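PDB 5Y5A: KLLA0F20702p from Kluyveromyces lactis, which is the Est1 subunit of yeast telomerase, which probably helps bring the enzyme to chromosome ends by interacting with the telomere protein Cdc13. Local coordinates for residues 252-255 with 256-260; 239-242 with 243-247; 358-361 with 362-365. All coordinates share one frame; numbering follows the deposited sequence.

Contact 1 (252-255 with 256-260); sequences GNAA and YQFVR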
ATOM      1  N   GLY A 252      -4.692   7.740   9.004  1.00 42.01           N
ATOM      2  CA  GLY A 252      -5.058   7.668   7.598  1.00 38.90           C
ATOM      3  C   GLY A 252      -4.014   6.897   6.805  1.00 36.44           C
ATOM      4  O   GLY A 252      -4.354   6.065   5.970  1.00 41.19           O
ATOM      5  N   ASN A 253      -2.736   7.182   7.062  1.00 40.48           N
ATOM      6  CA  ASN A 253      -1.643   6.391   6.504  1.00 39.63           C
ATOM      7  C   ASN A 253      -1.794   4.920   6.914  1.00 40.86           C
ATOM      8  O   ASN A 253      -1.526   4.018   6.122  1.00 43.48           O
ATOM      9  CB  ASN A 253      -0.275   6.921   6.970  1.00 40.18           C
ATOM     10  CG  ASN A 253       0.040   8.337   6.457  1.00 50.14           C
ATOM     11  OD1 ASN A 253      -0.750   8.960   5.741  1.00 47.03           O
ATOM     12  ND2 ASN A 253       1.202   8.851   6.848  1.00 51.67           N
ATOM     13  N   ALA A 254      -2.233   4.684   8.149  1.00 36.38           N
ATOM     14  CA  ALA A 254      -2.382   3.318   8.658  1.00 42.06           C
ATOM     15  C   ALA A 254      -3.490   2.577   7.919  1.00 43.63           C
ATOM     16  O   ALA A 254      -3.298   1.453   7.431  1.00 41.40           O
ATOM     17  CB  ALA A 254      -2.655   3.328  10.181  1.00 34.61           C
ATOM     18  N   ALA A 255      -4.651   3.222   7.829  1.00 49.52           N
ATOM     19  CA  ALA A 255      -5.792   2.678   7.096  1.00 42.70           C
ATOM     20  C   ALA A 255      -5.413   2.346   5.662  1.00 37.99           C
ATOM     21  O   ALA A 255      -5.758   1.285   5.148  1.00 39.42           O
ATOM     22  CB  ALA A 255      -6.961   3.672   7.115  1.00 37.30           C
ATOM     23  N   TYR A 256      -4.709   3.269   5.014  1.00 39.34           N
ATOM     24  CA  TYR A 256      -4.286   3.068   3.634  1.00 39.83           C
ATOM     25  C   TYR A 256      -3.377   1.843   3.506  1.00 34.78           C
ATOM     26  O   TYR A 256      -3.580   0.996   2.639  1.00 37.05           O
ATOM     27  CB  TYR A 256      -3.579   4.321   3.102  1.00 38.50           C
ATOM     28  CG  TYR A 256      -2.880   4.090   1.785  1.00 42.14           C
ATOM     29  CD1 TYR A 256      -3.603   3.843   0.621  1.00 40.52           C
ATOM     30  CD2 TYR A 256      -1.494   4.102   1.707  1.00 47.54           C
ATOM     31  CE1 TYR A 256      -2.959   3.619  -0.585  1.00 43.19           C
ATOM     32  CE2 TYR A 256      -0.844   3.884   0.509  1.00 42.56           C
ATOM     33  CZ  TYR A 256      -1.575   3.643  -0.629  1.00 47.81           C
ATOM     34  OH  TYR A 256      -0.906   3.425  -1.811  1.00 54.12           O
ATOM     35  N   GLN A 257      -2.387   1.746   4.386  1.00 37.82           N
ATOM     36  CA  GLN A 257      -1.478   0.605   4.385  1.00 37.23           C
ATOM     37  C   GLN A 257      -2.223  -0.691   4.703  1.00 39.52           C
ATOM     38  O   GLN A 257      -1.933  -1.743   4.125  1.00 37.47           O
ATOM     39  CB  GLN A 257      -0.345   0.835   5.383  1.00 33.01           C
ATOM     40  CG  GLN A 257       0.595   1.971   4.983  1.00 41.38           C
ATOM     41  CD  GLN A 257       1.508   1.604   3.820  1.00 47.11           C
ATOM     42  OE1 GLN A 257       1.920   0.450   3.669  1.00 47.80           O
ATOM     43  NE2 GLN A 257       1.828   2.587   2.994  1.00 49.47           N
ATOM     44  N   PHE A 258      -3.186  -0.616   5.618  1.00 36.60           N
ATOM     45  CA  PHE A 258      -4.011  -1.786   5.923  1.00 40.84           C
ATOM     46  C   PHE A 258      -4.816  -2.230   4.701  1.00 40.01           C
ATOM     47  O   PHE A 258      -4.992  -3.425   4.467  1.00 39.28           O
ATOM     48  CB  PHE A 258      -4.958  -1.505   7.100  1.00 43.65           C
ATOM     49  CG  PHE A 258      -4.250  -1.293   8.420  1.00 47.17           C
ATOM     50  CD1 PHE A 258      -2.965  -1.783   8.623  1.00 39.10           C
ATOM     51  CD2 PHE A 258      -4.868  -0.599   9.454  1.00 49.90           C
ATOM     52  CE1 PHE A 258      -2.307  -1.593   9.842  1.00 45.09           C
ATOM     53  CE2 PHE A 258      -4.218  -0.403  10.672  1.00 47.48           C
ATOM     54  CZ  PHE A 258      -2.934  -0.898  10.863  1.00 46.35           C
ATOM     55  N   VAL A 259      -5.307  -1.267   3.927  1.00 39.52           N
ATOM     56  CA  VAL A 259      -6.078  -1.580   2.729  1.00 31.90           C
ATOM     57  C   VAL A 259      -5.172  -2.210   1.679  1.00 35.60           C
ATOM     58  O   VAL A 259      -5.536  -3.198   1.059  1.00 41.14           O
ATOM     59  CB  VAL A 259      -6.758  -0.325   2.151  1.00 36.44           C
ATOM     60  CG1 VAL A 259      -7.267  -0.594   0.742  1.00 36.17           C
ATOM     61  CG2 VAL A 259      -7.905   0.109   3.059  1.00 34.66           C
ATOM     62  N   ARG A 260      -3.977  -1.646   1.498  1.00 40.26           N
ATOM     63  CA  ARG A 260      -3.007  -2.222   0.566  1.00 40.46           C
ATOM     64  C   ARG A 260      -2.640  -3.664   0.954  1.00 43.09           C
ATOM     65  O   ARG A 260      -2.327  -4.488   0.096  1.00 40.40           O
ATOM     66  CB  ARG A 260      -1.738  -1.367   0.502  1.00 37.12           C
ATOM     67  CG  ARG A 260      -1.917   0.043  -0.092  1.00 38.00           C
ATOM     68  CD  ARG A 260      -2.340   0.004  -1.563  1.00 35.59           C
ATOM     69  NE  ARG A 260      -1.475  -0.847  -2.376  1.00 39.97           N
ATOM     70  CZ  ARG A 260      -0.384  -0.426  -3.011  1.00 44.72           C
ATOM     71  NH1 ARG A 260      -0.009   0.845  -2.926  1.00 37.79           N
ATOM     72  NH2 ARG A 260       0.335  -1.280  -3.738  1.00 40.26           N
TER
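Ala254 and Phe258 meet one turn apart on helix 251-263, first through the backbone: Phe258 N donates to Ala254 O at 2.8 Å, almost in line with the carbonyl bond (C=O...N 161°). Three more i to i+4 bonds, Tyr256 to Gly252, Gln257 to Asn253 and Val259 to Ala255, keep the turn regular.

Packing of side chains on carbonyls makes up most of the rest. In Phe258, chi1 of -66° sets CG beside the backbone N and turns the ring back over the preceding turn, where Ala254 O ends up over one ring face, offset toward the rim and 3.1 Å from CG. The same oxygen therefore takes a hydrogen bond and lies against an aromatic face. Farther along the ring, CE2 touches Ala254 CB at 4.1 Å. Gln257 folds back in a similar way, its CG coming within 3.2 Å of Asn253 O, and Val259 does so with a methyl, CG2 lying 3.2 Å from Ala255 O.

The polar ends of the side chains are bonded beyond this turn or to each other. Tyr256 takes the other course, its CG anti to the backbone N (chi1 169°), which sends the ring onward to Arg260. There Arg260 NH1 donates to Tyr256 OH at 3.0 Å, the hydroxyl lying in the guanidinium plane, while Arg260 CG sits over a face of the ring; NH1 also bonds to Met487 O. Asn253 OD1 is bonded to Gln363 and Gln257 OE1 to Arg241, each on another helix.

The helix is wedged between helices 235-247, 271-279 and 339-379. Ala254 and Phe258, the former twelve residues after Gly242, have the spacing of the conserved alanine and phenylalanine in the second helix of a TPR motif, consistent with the TPR clan of this domain.

Contact 2 (239-242 with 243-247); sequences LQRG and ICYTH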
ATOM      1  N   LEU A 239       1.183  -4.183   5.858  1.00 40.53           N
ATOM      2  CA  LEU A 239       0.599  -4.302   7.189  1.00 40.59           C
ATOM      3  C   LEU A 239       1.549  -3.757   8.252  1.00 44.89           C
ATOM      4  O   LEU A 239       1.154  -2.977   9.124  1.00 45.02           O
ATOM      5  CB  LEU A 239       0.248  -5.758   7.513  1.00 40.58           C
ATOM      6  CG  LEU A 239      -0.448  -5.881   8.872  1.00 51.89           C
ATOM      7  CD1 LEU A 239      -1.945  -5.599   8.742  1.00 53.83           C
ATOM      8  CD2 LEU A 239      -0.205  -7.224   9.531  1.00 52.67           C
ATOM      9  N   GLN A 240       2.809  -4.157   8.169  1.00 43.09           N
ATOM     10  CA  GLN A 240       3.779  -3.767   9.182  1.00 46.13           C
ATOM     11  C   GLN A 240       4.078  -2.275   9.092  1.00 48.80           C
ATOM     12  O   GLN A 240       4.294  -1.614  10.107  1.00 51.18           O
ATOM     13  CB  GLN A 240       5.054  -4.592   9.043  1.00 52.96           C
ATOM     14  CG  GLN A 240       4.858  -6.067   9.358  1.00 58.14           C
ATOM     15  CD  GLN A 240       4.391  -6.312  10.791  1.00 59.29           C
ATOM     16  OE1 GLN A 240       4.791  -5.608  11.724  1.00 55.52           O
ATOM     17  NE2 GLN A 240       3.540  -7.318  10.967  1.00 57.45           N
ATOM     18  N   ARG A 241       4.055  -1.741   7.875  1.00 51.27           N
ATOM     19  CA  ARG A 241       4.202  -0.303   7.684  1.00 47.22           C
ATOM     20  C   ARG A 241       3.070   0.450   8.373  1.00 46.28           C
ATOM     21  O   ARG A 241       3.286   1.468   9.032  1.00 45.17           O
ATOM     22  CB  ARG A 241       4.220   0.044   6.201  1.00 46.60           C
ATOM     23  CG  ARG A 241       5.581   0.414   5.685  1.00 56.28           C
ATOM     24  CD  ARG A 241       5.459   1.376   4.537  1.00 52.54           C
ATOM     25  NE  ARG A 241       4.758   0.745   3.435  1.00 57.74           N
ATOM     26  CZ  ARG A 241       5.344  -0.053   2.552  1.00 64.89           C
ATOM     27  NH1 ARG A 241       4.631  -0.592   1.573  1.00 66.39           N
ATOM     28  NH2 ARG A 241       6.645  -0.308   2.649  1.00 60.98           N
ATOM     29  N   GLY A 242       1.856  -0.059   8.200  1.00 42.24           N
ATOM     30  CA  GLY A 242       0.688   0.538   8.819  1.00 41.98           C
ATOM     31  C   GLY A 242       0.782   0.499  10.326  1.00 37.05           C
ATOM     32  O   GLY A 242       0.311   1.404  11.011  1.00 41.70           O
ATOM     33  N   ILE A 243       1.392  -0.560  10.851  1.00 40.05           N
ATOM     34  CA  ILE A 243       1.544  -0.678  12.290  1.00 41.61           C
ATOM     35  C   ILE A 243       2.474   0.423  12.785  1.00 45.45           C
ATOM     36  O   ILE A 243       2.204   1.042  13.814  1.00 47.39           O
ATOM     37  CB  ILE A 243       2.057  -2.068  12.709  1.00 43.76           C
ATOM     38  CG1 ILE A 243       0.987  -3.121  12.406  1.00 50.35           C
ATOM     39  CG2 ILE A 243       2.357  -2.102  14.199  1.00 47.75           C
ATOM     40  CD1 ILE A 243       1.417  -4.540  12.680  1.00 57.97           C
ATOM     41  N   CYS A 244       3.544   0.698  12.041  1.00 45.00           N
ATOM     42  CA  CYS A 244       4.396   1.837  12.376  1.00 47.29           C
ATOM     43  C   CYS A 244       3.572   3.129  12.431  1.00 48.61           C
ATOM     44  O   CYS A 244       3.722   3.908  13.354  1.00 52.34           O
ATOM     45  CB  CYS A 244       5.539   1.992  11.366  1.00 48.49           C
ATOM     46  SG  CYS A 244       6.739   0.641  11.311  1.00 51.56           S
ATOM     47  N   TYR A 245       2.689   3.344  11.456  1.00 45.32           N
ATOM     48  CA  TYR A 245       1.945   4.600  11.409  1.00 42.38           C
ATOM     49  C   TYR A 245       0.919   4.724  12.537  1.00 46.22           C
ATOM     50  O   TYR A 245       0.554   5.837  12.922  1.00 49.89           O
ATOM     51  CB  TYR A 245       1.260   4.776  10.043  1.00 44.24           C
ATOM     52  CG  TYR A 245       2.244   5.028   8.916  1.00 45.92           C
ATOM     53  CD1 TYR A 245       3.134   6.099   8.967  1.00 50.61           C
ATOM     54  CD2 TYR A 245       2.287   4.196   7.810  1.00 46.63           C
ATOM     55  CE1 TYR A 245       4.042   6.325   7.940  1.00 58.15           C
ATOM     56  CE2 TYR A 245       3.183   4.410   6.779  1.00 53.15           C
ATOM     57  CZ  TYR A 245       4.059   5.472   6.845  1.00 61.77           C
ATOM     58  OH  TYR A 245       4.943   5.672   5.806  1.00 62.37           O
ATOM     59  N   THR A 246       0.469   3.601  13.090  1.00 45.61           N
ATOM     60  CA  THR A 246      -0.406   3.671  14.259  1.00 49.31           C
ATOM     61  C   THR A 246       0.321   4.289  15.461  1.00 52.92           C
ATOM     62  O   THR A 246      -0.304   4.940  16.298  1.00 54.60           O
ATOM     63  CB  THR A 246      -0.959   2.288  14.679  1.00 42.29           C
ATOM     64  OG1 THR A 246       0.119   1.395  14.986  1.00 45.36           O
ATOM     65  CG2 THR A 246      -1.811   1.694  13.576  1.00 32.06           C
ATOM     66  N   HIS A 247       1.634   4.089  15.549  1.00 49.93           N
ATOM     67  CA  HIS A 247       2.389   4.606  16.690  1.00 53.82           C
ATOM     68  C   HIS A 247       2.525   6.123  16.614  1.00 55.06           C
ATOM     69  O   HIS A 247       2.518   6.800  17.636  1.00 53.74           O
ATOM     70  CB  HIS A 247       3.781   3.972  16.775  1.00 57.04           C
ATOM     71  CG  HIS A 247       3.761   2.486  16.934  1.00 59.16           C
ATOM     72  ND1 HIS A 247       3.158   1.861  18.003  1.00 58.15           N
ATOM     73  CD2 HIS A 247       4.276   1.501  16.162  1.00 60.37           C
ATOM     74  CE1 HIS A 247       3.291   0.551  17.874  1.00 61.10           C
ATOM     75  NE2 HIS A 247       3.969   0.307  16.768  1.00 59.76           N
TER
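Ile243 reaches back along helix 235-247 to lie beside Gln240 and over the carbonyl of Leu239. Its CB starts 3.5 Å from Gln240 O. At the next step CG1, held beside the backbone N by chi1 of -67°, rests 3.3 Å from Leu239 O, the oxygen that also accepts the hydrogen bond from Ile243 N at 3.0 Å. The chain then runs on extended to CD1, which lies against the Gln240 amide, 3.7 Å from OE1 and almost as near CD and NE2, and brushes Leu239 CD2 at 4.4 Å. The Gln240 and Ile243 side chains run alongside one another in the same direction. The methyl contact comes at a polar cost: Gln240 OE1 is buried without a hydrogen-bonding partner, while NE2 has a weak bond to Glu236.

On the other flank, Tyr245 lays the ortho carbon CD2 3.2 Å from Arg241 O, which takes the backbone bond from Tyr245 N. The Arg241 stem passes the Tyr245 ring, CD 4.4 Å from CE2, before its guanidinium makes a salt bridge with Asp225, bonds to Ser228 and Gln257, and meets Phe238 in a cation-pi contact. Gly242, with no side chain, still accepts Thr246 N at 3.0 Å.

Gln240, Ile243 and Cys244 touch helix 179-206; Tyr245 lies between helices 218-230 and 251-263, and Thr246 packs on the latter. Gly242 and Tyr245 are spaced like the conserved glycine and tyrosine in the first helix of a TPR motif, which this helix probably represents.

Contact 3 (358-361 with 362-365); sequences ISMI and FQDL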
ATOM      1  N   ILE A 358      -1.237  17.660  -2.328  1.00 45.44           N
ATOM      2  CA  ILE A 358      -1.728  16.771  -3.379  1.00 41.36           C
ATOM      3  C   ILE A 358      -1.326  15.312  -3.141  1.00 42.73           C
ATOM      4  O   ILE A 358      -2.051  14.396  -3.513  1.00 44.90           O
ATOM      5  CB  ILE A 358      -1.230  17.231  -4.776  1.00 44.27           C
ATOM      6  CG1 ILE A 358      -2.002  16.535  -5.890  1.00 40.68           C
ATOM      7  CG2 ILE A 358       0.265  17.000  -4.934  1.00 48.70           C
ATOM      8  CD1 ILE A 358      -3.492  16.822  -5.898  1.00 42.68           C
ATOM      9  N   SER A 359      -0.193  15.099  -2.484  1.00 43.39           N
ATOM     10  CA  SER A 359       0.280  13.749  -2.240  1.00 43.48           C
ATOM     11  C   SER A 359      -0.673  12.989  -1.312  1.00 44.53           C
ATOM     12  O   SER A 359      -0.887  11.789  -1.481  1.00 40.91           O
ATOM     13  CB  SER A 359       1.687  13.777  -1.651  1.00 51.64           C
ATOM     14  OG  SER A 359       2.066  12.489  -1.207  1.00 68.95           O
ATOM     15  N   MET A 360      -1.250  13.694  -0.344  1.00 42.37           N
ATOM     16  CA  MET A 360      -2.214  13.091   0.573  1.00 43.36           C
ATOM     17  C   MET A 360      -3.557  12.889  -0.135  1.00 42.51           C
ATOM     18  O   MET A 360      -4.309  11.950   0.167  1.00 43.36           O
ATOM     19  CB  MET A 360      -2.381  13.962   1.835  1.00 40.06           C
ATOM     20  CG  MET A 360      -3.357  13.382   2.868  1.00 36.74           C
ATOM     21  SD  MET A 360      -2.864  11.734   3.485  1.00 49.38           S
ATOM     22  CE  MET A 360      -1.391  12.204   4.384  1.00 38.82           C
ATOM     23  N   ILE A 361      -3.863  13.763  -1.087  1.00 36.89           N
ATOM     24  CA  ILE A 361      -5.118  13.633  -1.826  1.00 31.85           C
ATOM     25  C   ILE A 361      -5.049  12.402  -2.710  1.00 36.80           C
ATOM     26  O   ILE A 361      -6.020  11.658  -2.864  1.00 41.07           O
ATOM     27  CB  ILE A 361      -5.410  14.895  -2.666  1.00 34.35           C
ATOM     28  CG1 ILE A 361      -5.787  16.056  -1.735  1.00 37.45           C
ATOM     29  CG2 ILE A 361      -6.515  14.621  -3.671  1.00 37.39           C
ATOM     30  CD1 ILE A 361      -5.785  17.421  -2.391  1.00 36.99           C
ATOM     31  N   PHE A 362      -3.867  12.184  -3.267  1.00 39.56           N
ATOM     32  CA  PHE A 362      -3.587  11.014  -4.071  1.00 33.23           C
ATOM     33  C   PHE A 362      -3.799   9.754  -3.232  1.00 37.99           C
ATOM     34  O   PHE A 362      -4.463   8.807  -3.661  1.00 39.93           O
ATOM     35  CB  PHE A 362      -2.151  11.112  -4.595  1.00 37.69           C
ATOM     36  CG  PHE A 362      -1.769  10.039  -5.576  1.00 46.85           C
ATOM     37  CD1 PHE A 362      -2.031  10.189  -6.923  1.00 54.36           C
ATOM     38  CD2 PHE A 362      -1.101   8.901  -5.155  1.00 54.78           C
ATOM     39  CE1 PHE A 362      -1.664   9.209  -7.838  1.00 57.47           C
ATOM     40  CE2 PHE A 362      -0.726   7.924  -6.067  1.00 60.74           C
ATOM     41  CZ  PHE A 362      -1.011   8.080  -7.406  1.00 58.67           C
ATOM     42  N   GLN A 363      -3.235   9.745  -2.029  1.00 43.59           N
ATOM     43  CA  GLN A 363      -3.384   8.594  -1.140  1.00 41.62           C
ATOM     44  C   GLN A 363      -4.854   8.348  -0.812  1.00 36.97           C
ATOM     45  O   GLN A 363      -5.311   7.210  -0.814  1.00 35.64           O
ATOM     46  CB  GLN A 363      -2.587   8.789   0.152  1.00 39.20           C
ATOM     47  CG  GLN A 363      -2.523   7.518   0.995  1.00 47.85           C
ATOM     48  CD  GLN A 363      -1.561   7.632   2.158  1.00 51.47           C
ATOM     49  OE1 GLN A 363      -0.376   7.308   2.031  1.00 51.24           O
ATOM     50  NE2 GLN A 363      -2.064   8.095   3.299  1.00 42.58           N
ATOM     51  N   ASP A 364      -5.588   9.429  -0.559  1.00 34.69           N
ATOM     52  CA  ASP A 364      -7.010   9.349  -0.254  1.00 41.36           C
ATOM     53  C   ASP A 364      -7.798   8.662  -1.371  1.00 44.70           C
ATOM     54  O   ASP A 364      -8.700   7.874  -1.104  1.00 39.82           O
ATOM     55  CB  ASP A 364      -7.586  10.749  -0.009  1.00 33.08           C
ATOM     56  CG  ASP A 364      -7.300  11.272   1.393  1.00 45.42           C
ATOM     57  OD1 ASP A 364      -6.510  10.645   2.136  1.00 37.45           O
ATOM     58  OD2 ASP A 364      -7.867  12.334   1.741  1.00 43.50           O
ATOM     59  N   LEU A 365      -7.447   8.979  -2.618  1.00 49.46           N
ATOM     60  CA  LEU A 365      -8.084   8.376  -3.786  1.00 43.94           C
ATOM     61  C   LEU A 365      -7.903   6.862  -3.804  1.00 37.91           C
ATOM     62  O   LEU A 365      -8.869   6.114  -3.938  1.00 35.10           O
ATOM     63  CB  LEU A 365      -7.524   8.992  -5.074  1.00 44.26           C
ATOM     64  CG  LEU A 365      -7.936   8.294  -6.370  1.00 43.45           C
ATOM     65  CD1 LEU A 365      -9.402   8.548  -6.696  1.00 38.81           C
ATOM     66  CD2 LEU A 365      -7.040   8.720  -7.535  1.00 49.97           C
TER
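Met360 and Asp364 meet one turn apart on helix 339-379, joined by the backbone bond from Asp364 N to Met360 O at 2.9 Å. Ile358 O accepts Phe362 N and Ile361 O accepts Leu365 N in the same pattern, whereas Gln363 N reaches Ser359 O at a longer 3.2 Å. The helix is kinked within 358-361, where the N atoms of Ser359 and Met360 lack bonds to the turn before.

Sulfur contacts mark the polar side of the helix. In Met360, CG anti to the backbone N (chi1 -179°) and then a bend at chi2 bring SD back toward the ends of Gln363 and Asp364; the bend at chi3 turns the CE methyl. The Met360 chain passes at a slant to both side chains, SD lying 3.7 Å from Gln363 NE2 and 4.0 Å from Asp364 OD1. Gln363 NE2 has its hydrogen-bond partner in Asn253 of helix 251-263.

Carbonyl oxygens form the third group. At chi1 of -80° the Asp364 carboxylate folds over the preceding turn; its CG comes within 3.3 Å of Met360 O and its OD1 within 3.2 Å, a pair of acceptors. Phe362 CB rests 3.4 Å from Ser359 O.

Apolar packing takes the remaining side: the Phe362 ring goes to Met425 and Ile428 of helix 421-433, and Ile361 and Leu365 meet Leu405 of helix 385-410.

The chemistry is therefore split between an oily side and a polar one. A buried carboxylate beside a carbonyl oxygen that is already an acceptor would probably hold its proton more readily than one in water, whereas the Gln363 amide finds its partner on a neighbouring helix.

How the contacts relate
Contact 1 is the most deeply set, about 6 Å between its centre and that of the chain, against 11 Å and 12 Å for contacts 2 and 3. Its helix 251-263 stands between the other two, which do not touch: their nearest atoms are about 7 Å apart. Contact 2 meets contact 1 through a side-chain hydrogen bond and packing of Gly242 CA on Gln257 CB, between helices consecutive in the chain. An amide pair joins contact 3 to contact 1, linking helices from distant parts of the sequence. Contact 2 is only partly buried and has one arginine bound to several partners; contact 3, largely buried, adds a buried carboxylate to its sulfur and amide.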